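Local structure of geobacter metallireducens SMUG1 (Geobacter metallireducens, 5H9I) at residues Ala19-Ser24 and Gln163-Ala168; Glu123-Pro128 and Ala133-Ala138; Phe145-Ala148 and Asn152-Pro155. The protein belongs to the UDG-like clan as a SMUG1-type protein, a single-chain alpha/beta fold built round a four-stranded parallel sheet. One frame throughout, in Å; residues are numbered along the deposited sequence.

Interactions 1 and 3 are neighbours, their centres about 14 Å apart, whereas interaction 2 lies across the centre of the chain, about 30 Å or more from both. Interaction 1 is partly buried and purely apolar, a loop resting on helix 160-181. Interaction 3, a buried hairpin of strands 144-146 and 152-153, relies on a backbone hydrogen bond and a bridging water. The two are joined by packing between Phe23 and Phe145 and by a probable hydrogen bond from Gln163 NE2 to Pro155 O. Interaction 2, also buried, connects helix 112-125 to the outermost strand 135-139 of the parallel sheet through aromatic rings and arginines around pentanoic acid.

Interaction 1 (Ala19-Ser24 and Gln163-Ala168); sequences AGLSFS and QEPLFA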
loop_
_atom_site.group_PDB
_atom_site.type_symbol
_atom_site.label_atom_id
_atom_site.label_comp_id
_atom_site.label_asym_id
_atom_site.label_seq_id
_atom_site.Cartn_x
_atom_site.Cartn_y
_atom_site.Cartn_z
ATOM N N ALA A 19 -10.368 1.785 13.636
ATOM C CA ALA A 19 -10.392 2.599 14.836
ATOM C C ALA A 19 -11.005 1.887 16.024
ATOM O O ALA A 19 -10.734 2.328 17.137
ATOM C CB ALA A 19 -11.217 3.850 14.583
ATOM N N GLY A 20 -11.831 0.873 15.762
ATOM C CA GLY A 20 -12.452 0.051 16.768
ATOM C C GLY A 20 -11.533 -1.072 17.267
ATOM O O GLY A 20 -11.765 -1.636 18.316
ATOM N N LEU A 21 -10.445 -1.350 16.553
ATOM C CA LEU A 21 -9.562 -2.477 16.905
ATOM C C LEU A 21 -8.549 -2.160 17.989
ATOM O O LEU A 21 -8.082 -1.013 18.133
ATOM C CB LEU A 21 -8.792 -2.927 15.656
ATOM C CG LEU A 21 -9.621 -3.332 14.490
ATOM C CD1 LEU A 21 -8.695 -3.691 13.339
ATOM C CD2 LEU A 21 -10.537 -4.492 14.815
ATOM N N SER A 22 -8.150 -3.182 18.732
ATOM C CA SER A 22 -7.143 -3.004 19.751
ATOM C C SER A 22 -5.963 -3.873 19.468
ATOM O O SER A 22 -6.120 -4.996 18.989
ATOM C CB SER A 22 -7.690 -3.360 21.169
ATOM O OG SER A 22 -8.729 -2.449 21.485
ATOM N N PHE A 23 -4.785 -3.348 19.798
ATOM C CA PHE A 23 -3.545 -4.065 19.658
ATOM C C PHE A 23 -2.768 -3.922 20.959
ATOM O O PHE A 23 -2.806 -2.875 21.569
ATOM C CB PHE A 23 -2.728 -3.557 18.480
ATOM C CG PHE A 23 -3.492 -3.581 17.183
ATOM C CD1 PHE A 23 -3.467 -4.731 16.398
ATOM C CD2 PHE A 23 -4.257 -2.467 16.776
ATOM C CE1 PHE A 23 -4.189 -4.790 15.228
ATOM C CE2 PHE A 23 -4.939 -2.518 15.561
ATOM C CZ PHE A 23 -4.932 -3.694 14.833
ATOM N N SER A 24 -2.062 -4.966 21.327
ATOM C CA SER A 24 -1.313 -4.949 22.590
ATOM C C SER A 24 0.059 -5.482 22.373
ATOM O O SER A 24 0.429 -5.857 21.260
ATOM C CB SER A 24 -2.042 -5.731 23.662
ATOM O OG SER A 24 -2.341 -7.035 23.234
ATOM N N GLN A 163 -4.848 -10.129 14.929
ATOM C CA GLN A 163 -4.718 -10.306 13.512
ATOM C C GLN A 163 -6.045 -10.600 12.841
ATOM O O GLN A 163 -6.319 -10.063 11.746
ATOM C CB GLN A 163 -3.766 -11.422 13.281
ATOM C CG GLN A 163 -3.231 -11.516 11.899
ATOM C CD GLN A 163 -2.290 -12.674 11.739
ATOM O OE1 GLN A 163 -2.727 -13.789 11.728
ATOM N NE2 GLN A 163 -1.040 -12.408 11.499
ATOM N N GLU A 164 -6.879 -11.477 13.451
ATOM C CA GLU A 164 -8.109 -11.822 12.768
ATOM C C GLU A 164 -9.053 -10.627 12.535
ATOM O O GLU A 164 -9.563 -10.509 11.424
ATOM C CB GLU A 164 -8.831 -13.004 13.502
ATOM C CG GLU A 164 -8.127 -14.335 13.401
ATOM C CD GLU A 164 -8.845 -15.417 14.223
ATOM O OE1 GLU A 164 -9.834 -15.096 14.931
ATOM O OE2 GLU A 164 -8.365 -16.586 14.162
ATOM N N PRO A 165 -9.284 -9.729 13.453
ATOM C CA PRO A 165 -10.210 -8.647 13.151
ATOM C C PRO A 165 -9.554 -7.594 12.198
ATOM O O PRO A 165 -10.293 -7.008 11.416
ATOM C CB PRO A 165 -10.578 -8.038 14.551
ATOM C CG PRO A 165 -9.670 -8.713 15.457
ATOM C CD PRO A 165 -9.187 -9.961 14.912
ATOM N N LEU A 166 -8.238 -7.521 12.273
ATOM C CA LEU A 166 -7.480 -6.579 11.369
ATOM C C LEU A 166 -7.684 -7.102 9.958
ATOM O O LEU A 166 -8.084 -6.359 9.029
ATOM C CB LEU A 166 -6.025 -6.524 11.733
ATOM C CG LEU A 166 -5.102 -5.788 10.724
ATOM C CD1 LEU A 166 -5.439 -4.320 10.659
ATOM C CD2 LEU A 166 -3.640 -6.046 11.037
ATOM N N PHE A 167 -7.453 -8.388 9.744
ATOM C CA PHE A 167 -7.552 -8.980 8.421
ATOM C C PHE A 167 -8.990 -8.965 7.928
ATOM O O PHE A 167 -9.257 -8.798 6.720
ATOM C CB PHE A 167 -6.957 -10.393 8.329
ATOM C CG PHE A 167 -5.417 -10.479 8.443
ATOM C CD1 PHE A 167 -4.656 -9.433 8.631
ATOM C CD2 PHE A 167 -4.810 -11.702 8.343
ATOM C CE1 PHE A 167 -3.293 -9.501 8.804
ATOM C CE2 PHE A 167 -3.441 -11.795 8.451
ATOM C CZ PHE A 167 -2.687 -10.709 8.671
ATOM N N ALA A 168 -9.973 -9.129 8.822
ATOM C CA ALA A 168 -11.350 -9.038 8.392
ATOM C C ALA A 168 -11.663 -7.666 7.793
ATOM O O ALA A 168 -12.291 -7.635 6.715
ATOM C CB ALA A 168 -12.335 -9.253 9.512
#
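The Phe23 ring meets Leu166 obliquely, with CZ of Phe23 4.3 Å from CD1 of Leu166, and it also makes an edge-to-face pair with Phe145 of the antiparallel sheet. A second ring, that of Phe167, lies on the helix itself: Gln163 CG sits 3.3 Å above one face of the Phe167 ring, offset toward its rim. This is the packing of a loop against a helix in an alpha/beta fold of the UDG-like clan: residues 19-24 come down from helix 7-19 on the way to strand 29-31 and lean on helix 160-181.

Leu21 carries most of the contact with a forked tip. With CG anti to the carbonyl carbon (chi1 -57°) and chi2 extended at 178°, the fork is aimed at the helix and its two methyls divide between neighbouring residues. CD2 reaches Pro165, approaching CB at 3.6 Å, while CD1 of Leu21 presses on the main chain at Leu166 CA, 3.7 Å away. Nothing polar links the two segments, so the fit rests on shape and the burial of hydrocarbon. Leu166 is the buried member and also touches Leu143 and Leu158 in neighbouring loops. Pro165 has no N-H to give to the preceding turn, and the helix is kinked there. Just beyond, regular bonding is evident: Phe167 N donates to Gln163 O at 2.8 Å.

Interaction 2 (Glu123-Pro128 and Ala133-Ala138); sequences ERFGTP and ARFFVA. With LEA (pentanoic acid), chain H.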
loop_
_atom_site.group_PDB
_atom_site.type_symbol
_atom_site.label_atom_id
_atom_site.label_comp_id
_atom_site.label_asym_id
_atom_site.label_seq_id
_atom_site.Cartn_x
_atom_site.Cartn_y
_atom_site.Cartn_z
ATOM N N GLU A 123 9.944 4.669 -15.459
ATOM C CA GLU A 123 10.738 4.232 -16.641
ATOM C C GLU A 123 9.878 3.515 -17.616
ATOM O O GLU A 123 10.134 3.709 -18.851
ATOM C CB GLU A 123 11.876 3.326 -16.152
ATOM C CG GLU A 123 12.945 4.079 -15.413
ATOM C CD GLU A 123 13.963 3.140 -14.759
ATOM O OE1 GLU A 123 13.817 1.878 -14.877
ATOM O OE2 GLU A 123 14.874 3.717 -14.121
ATOM N N ARG A 124 8.978 2.639 -17.257
ATOM C CA ARG A 124 8.203 1.820 -18.226
ATOM C C ARG A 124 7.117 2.690 -18.851
ATOM O O ARG A 124 6.828 2.550 -20.047
ATOM C CB ARG A 124 7.599 0.635 -17.603
ATOM C CG ARG A 124 8.521 -0.481 -17.078
ATOM C CD ARG A 124 9.343 -1.088 -18.203
ATOM N NE ARG A 124 8.474 -1.868 -19.086
ATOM C CZ ARG A 124 8.959 -2.625 -20.081
ATOM N NH1 ARG A 124 10.256 -2.676 -20.205
ATOM N NH2 ARG A 124 8.135 -3.276 -20.856
ATOM N N PHE A 125 6.494 3.613 -18.121
ATOM C CA PHE A 125 5.283 4.292 -18.602
ATOM C C PHE A 125 5.418 5.731 -18.876
ATOM O O PHE A 125 4.565 6.323 -19.588
ATOM C CB PHE A 125 4.172 4.099 -17.529
ATOM C CG PHE A 125 3.634 2.726 -17.448
ATOM C CD1 PHE A 125 4.329 1.718 -16.738
ATOM C CD2 PHE A 125 2.526 2.338 -18.198
ATOM C CE1 PHE A 125 3.816 0.439 -16.747
ATOM C CE2 PHE A 125 2.035 1.051 -18.136
ATOM C CZ PHE A 125 2.697 0.084 -17.409
ATOM N N GLY A 126 6.431 6.414 -18.381
ATOM C CA GLY A 126 6.686 7.794 -18.602
ATOM C C GLY A 126 5.920 8.768 -17.743
ATOM O O GLY A 126 6.468 9.547 -17.011
ATOM N N THR A 127 4.644 8.785 -18.033
ATOM C CA THR A 127 3.673 9.656 -17.285
ATOM C C THR A 127 2.757 8.872 -16.443
ATOM O O THR A 127 2.425 7.728 -16.651
ATOM C CB THR A 127 2.793 10.547 -18.180
ATOM O OG1 THR A 127 1.889 9.697 -18.938
ATOM C CG2 THR A 127 3.624 11.324 -19.177
ATOM N N PRO A 128 2.313 9.544 -15.339
ATOM C CA PRO A 128 1.374 8.857 -14.527
ATOM C C PRO A 128 0.124 8.424 -15.316
ATOM O O PRO A 128 -0.424 7.324 -15.086
ATOM C CB PRO A 128 1.043 9.925 -13.432
ATOM C CG PRO A 128 2.292 10.644 -13.255
ATOM C CD PRO A 128 2.738 10.801 -14.704
ATOM N N ALA A 133 -3.923 4.692 -16.404
ATOM C CA ALA A 133 -4.973 4.296 -17.344
ATOM C C ALA A 133 -5.365 2.857 -17.107
ATOM O O ALA A 133 -6.560 2.511 -17.301
ATOM C CB ALA A 133 -4.470 4.434 -18.740
ATOM N N ARG A 134 -4.434 1.988 -16.735
ATOM C CA ARG A 134 -4.717 0.564 -16.601
ATOM C C ARG A 134 -4.380 -0.031 -15.249
ATOM O O ARG A 134 -4.804 -1.098 -14.966
ATOM C CB ARG A 134 -3.964 -0.249 -17.658
ATOM C CG ARG A 134 -4.352 -0.064 -19.117
ATOM C CD ARG A 134 -3.457 -1.014 -19.959
ATOM N NE ARG A 134 -2.246 -0.373 -20.402
ATOM C CZ ARG A 134 -1.049 -0.929 -20.514
ATOM N NH1 ARG A 134 -0.842 -2.161 -20.164
ATOM N NH2 ARG A 134 -0.055 -0.189 -20.997
ATOM N N PHE A 135 -3.574 0.669 -14.450
ATOM C CA PHE A 135 -3.041 0.109 -13.230
ATOM C C PHE A 135 -3.439 0.949 -11.996
ATOM O O PHE A 135 -3.744 2.146 -12.099
ATOM C CB PHE A 135 -1.510 0.052 -13.316
ATOM C CG PHE A 135 -0.991 -0.928 -14.331
ATOM C CD1 PHE A 135 -0.831 -0.541 -15.589
ATOM C CD2 PHE A 135 -0.770 -2.264 -13.966
ATOM C CE1 PHE A 135 -0.343 -1.405 -16.535
ATOM C CE2 PHE A 135 -0.322 -3.152 -14.874
ATOM C CZ PHE A 135 -0.134 -2.745 -16.130
ATOM N N PHE A 136 -3.325 0.331 -10.825
ATOM C CA PHE A 136 -3.381 1.055 -9.575
ATOM C C PHE A 136 -2.495 0.362 -8.568
ATOM O O PHE A 136 -2.235 -0.853 -8.709
ATOM C CB PHE A 136 -4.802 1.245 -9.081
ATOM C CG PHE A 136 -4.942 2.254 -7.957
ATOM C CD1 PHE A 136 -4.636 3.587 -8.201
ATOM C CD2 PHE A 136 -5.425 1.882 -6.731
ATOM C CE1 PHE A 136 -4.775 4.545 -7.162
ATOM C CE2 PHE A 136 -5.575 2.817 -5.727
ATOM C CZ PHE A 136 -5.199 4.142 -5.920
ATOM N N VAL A 137 -2.113 1.049 -7.498
ATOM C CA VAL A 137 -1.335 0.473 -6.392
ATOM C C VAL A 137 -1.976 0.806 -5.067
ATOM O O VAL A 137 -2.264 1.966 -4.799
ATOM C CB VAL A 137 0.177 1.001 -6.402
ATOM C CG1 VAL A 137 0.986 0.366 -5.320
ATOM C CG2 VAL A 137 0.807 0.750 -7.773
ATOM N N ALA A 138 -2.213 -0.181 -4.250
ATOM C CA ALA A 138 -2.805 -0.022 -2.942
ATOM C C ALA A 138 -2.139 -0.889 -1.921
ATOM O O ALA A 138 -1.430 -1.801 -2.289
ATOM C CB ALA A 138 -4.278 -0.407 -3.009
HETATM C C2 LEA H . 4.296 0.801 -20.976
HETATM O O2 LEA H . 4.967 0.320 -20.098
HETATM C C3 LEA H . 3.088 0.082 -21.384
HETATM C C4 LEA H . 3.311 -0.259 -22.801
HETATM C C5 LEA H . 2.556 0.610 -23.752
HETATM C C6 LEA H . 2.562 0.087 -25.216
HETATM O O1 LEA H . 4.617 1.825 -21.540
#
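The carbonyl oxygen of Phe125 is held from two sources, by a hydrogen bond from Arg130 NH1 and by a weak one from Thr127 N at 2.9 Å; the ring of the same residue makes the contact with Phe135 and Arg134. CZ of Phe125 approaches CE1 of Phe135 at 3.5 Å, and the two ring planes stand 73° apart in an oblique meeting. Arg134 reaches the same end of the Phe125 ring, with NH2 at the edge near the ring plane, 3.8 Å from Phe125 CE2. The chain of Arg134 bends at chi3 (-91°), which brings the guanidinium beside Phe125; Phe135 CE1 lies 3.7 Å above the guanidinium plane, offset toward the rim.

Pentanoic acid lies in the pocket. Its O2 sits over the centre of one Phe125 face, 3.4 Å above the plane, and its C3 lies at the edge of the Arg134 guanidinium, in plane. Arg130 NH1 also hydrogen-bonds to the acid, while Arg124 forms a salt bridge with the terminal carboxylate of Phe240, another pocket residue. The contact thus brings the C-terminal end of helix 112-125 against the start of strand 135-139, with helix 128-132 as the connection and strand 55-59 alongside.

Interaction 3 (Phe145-Ala148 and Asn152-Pro155); sequences FLTA and NITP
Phe145 O receives a hydrogen bond from Ile153 N at 2.8 Å, joining the two backbones. The bond is bent, with 146° at the hydrogen, and the donor is tilted 34° from the carbonyl plane. Asn152 CA adds a CA-H...O contact to the same Phe145 O, 3.6 Å away. A water accepts from Phe145 N at 2.9 Å. It also donates to Ile153 O and, at 2.8 Å, to Asn152 OD1, and so connects the main chains of the two segments; because it cannot donate to all its oxygen neighbours at once, these two bonds may be shared with others. The first torsion of Asn152 (chi1 -165°) swings CG away from its own backbone N and points OD1 at the water.

The arrangement is a beta hairpin: strand 144-146 runs antiparallel to the short, weakly bonded strand 152-153, with Leu146 and Asn152 forming a non-hydrogen-bonded pair. Phe145 and Ile153 project from one face of the sheet, where Phe145 CB lies 3.4 Å from Ile153 O, with Ile153 CB slightly farther off. Leu146 and Asn152 occupy the other face. Ile153 extends its CG1-CD1 arm along the first strand, CG1 being anti to the carbonyl carbon. CD1 of Ile153 touches Leu146 C at 3.6 Å, and Ile153 CG1 meets Thr147 CG2 at 3.6 Å, the two side chains crossing obliquely.

In the second shell, Thr147 OG1 hydrogen-bonds to Gly151 N within the turn, which fixes the hydroxyl beside the CG2 that meets Ile153. Strand 29-31 flanks strand 144-146, where Leu146 lies against His29 and Tyr31. Pro155, which packs near Phe145 CE2, also rests on Asn61 of the xanthine pocket; the side chain of Pro155 is about 8 Å from the bound xanthine.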
loop_
_atom_site.group_PDB
_atom_site.type_symbol
_atom_site.label_atom_id
_atom_site.label_comp_id
_atom_site.label_asym_id
_atom_site.label_seq_id
_atom_site.Cartn_x
_atom_site.Cartn_y
_atom_site.Cartn_z
ATOM N N PHE A 145 2.801 -0.689 12.633
ATOM C CA PHE A 145 2.838 -1.185 13.985
ATOM C C PHE A 145 4.281 -1.098 14.493
ATOM O O PHE A 145 5.224 -1.584 13.834
ATOM C CB PHE A 145 2.326 -2.638 13.993
ATOM C CG PHE A 145 0.962 -2.801 13.470
ATOM C CD1 PHE A 145 -0.145 -2.616 14.270
ATOM C CD2 PHE A 145 0.802 -3.259 12.184
ATOM C CE1 PHE A 145 -1.424 -2.806 13.781
ATOM C CE2 PHE A 145 -0.489 -3.425 11.669
ATOM C CZ PHE A 145 -1.561 -3.236 12.468
ATOM N N LEU A 146 4.453 -0.547 15.698
ATOM C CA LEU A 146 5.787 -0.486 16.315
ATOM C C LEU A 146 5.787 -1.040 17.747
ATOM O O LEU A 146 4.804 -0.907 18.434
ATOM C CB LEU A 146 6.257 0.974 16.373
ATOM C CG LEU A 146 6.223 1.835 15.113
ATOM C CD1 LEU A 146 6.503 3.315 15.428
ATOM C CD2 LEU A 146 7.158 1.325 14.045
ATOM N N THR A 147 6.947 -1.602 18.110
ATOM C CA THR A 147 7.185 -1.954 19.503
ATOM C C THR A 147 7.404 -0.707 20.307
ATOM O O THR A 147 7.639 0.399 19.776
ATOM C CB THR A 147 8.450 -2.793 19.613
ATOM O OG1 THR A 147 9.603 -1.996 19.283
ATOM C CG2 THR A 147 8.362 -4.031 18.685
ATOM N N ALA A 148 7.431 -0.898 21.621
ATOM C CA ALA A 148 7.742 0.242 22.497
ATOM C C ALA A 148 9.116 0.844 22.216
ATOM O O ALA A 148 9.339 2.018 22.476
ATOM C CB ALA A 148 7.666 -0.249 23.986
ATOM N N ASN A 152 9.795 -1.973 13.892
ATOM C CA ASN A 152 8.648 -2.337 13.071
ATOM C C ASN A 152 8.081 -3.719 13.397
ATOM O O ASN A 152 8.834 -4.659 13.639
ATOM C CB ASN A 152 9.092 -2.263 11.604
ATOM C CG ASN A 152 7.897 -2.259 10.677
ATOM O OD1 ASN A 152 7.017 -1.415 10.813
ATOM N ND2 ASN A 152 7.840 -3.234 9.790
ATOM N N ILE A 153 6.789 -3.905 13.342
ATOM C CA ILE A 153 6.116 -5.166 13.571
ATOM C C ILE A 153 5.271 -5.373 12.300
ATOM O O ILE A 153 4.292 -4.662 12.126
ATOM C CB ILE A 153 5.192 -5.225 14.801
ATOM C CG1 ILE A 153 5.920 -4.852 16.140
ATOM C CG2 ILE A 153 4.463 -6.544 14.885
ATOM C CD1 ILE A 153 4.964 -4.561 17.289
ATOM N N THR A 154 5.646 -6.307 11.429
ATOM C CA THR A 154 4.817 -6.621 10.236
ATOM C C THR A 154 3.576 -7.318 10.634
ATOM O O THR A 154 3.505 -7.956 11.627
ATOM C CB THR A 154 5.631 -7.470 9.243
ATOM O OG1 THR A 154 6.146 -8.636 9.891
ATOM C CG2 THR A 154 6.730 -6.670 8.764
ATOM N N PRO A 155 2.487 -7.184 9.854
ATOM C CA PRO A 155 1.220 -7.697 10.359
ATOM C C PRO A 155 1.083 -9.230 10.494
ATOM O O PRO A 155 0.242 -9.697 11.259
ATOM C CB PRO A 155 0.185 -7.176 9.348
ATOM C CG PRO A 155 0.912 -6.262 8.498
ATOM C CD PRO A 155 2.365 -6.260 8.729
HETATM O O HOH W 1 4.285 -2.141 10.603
#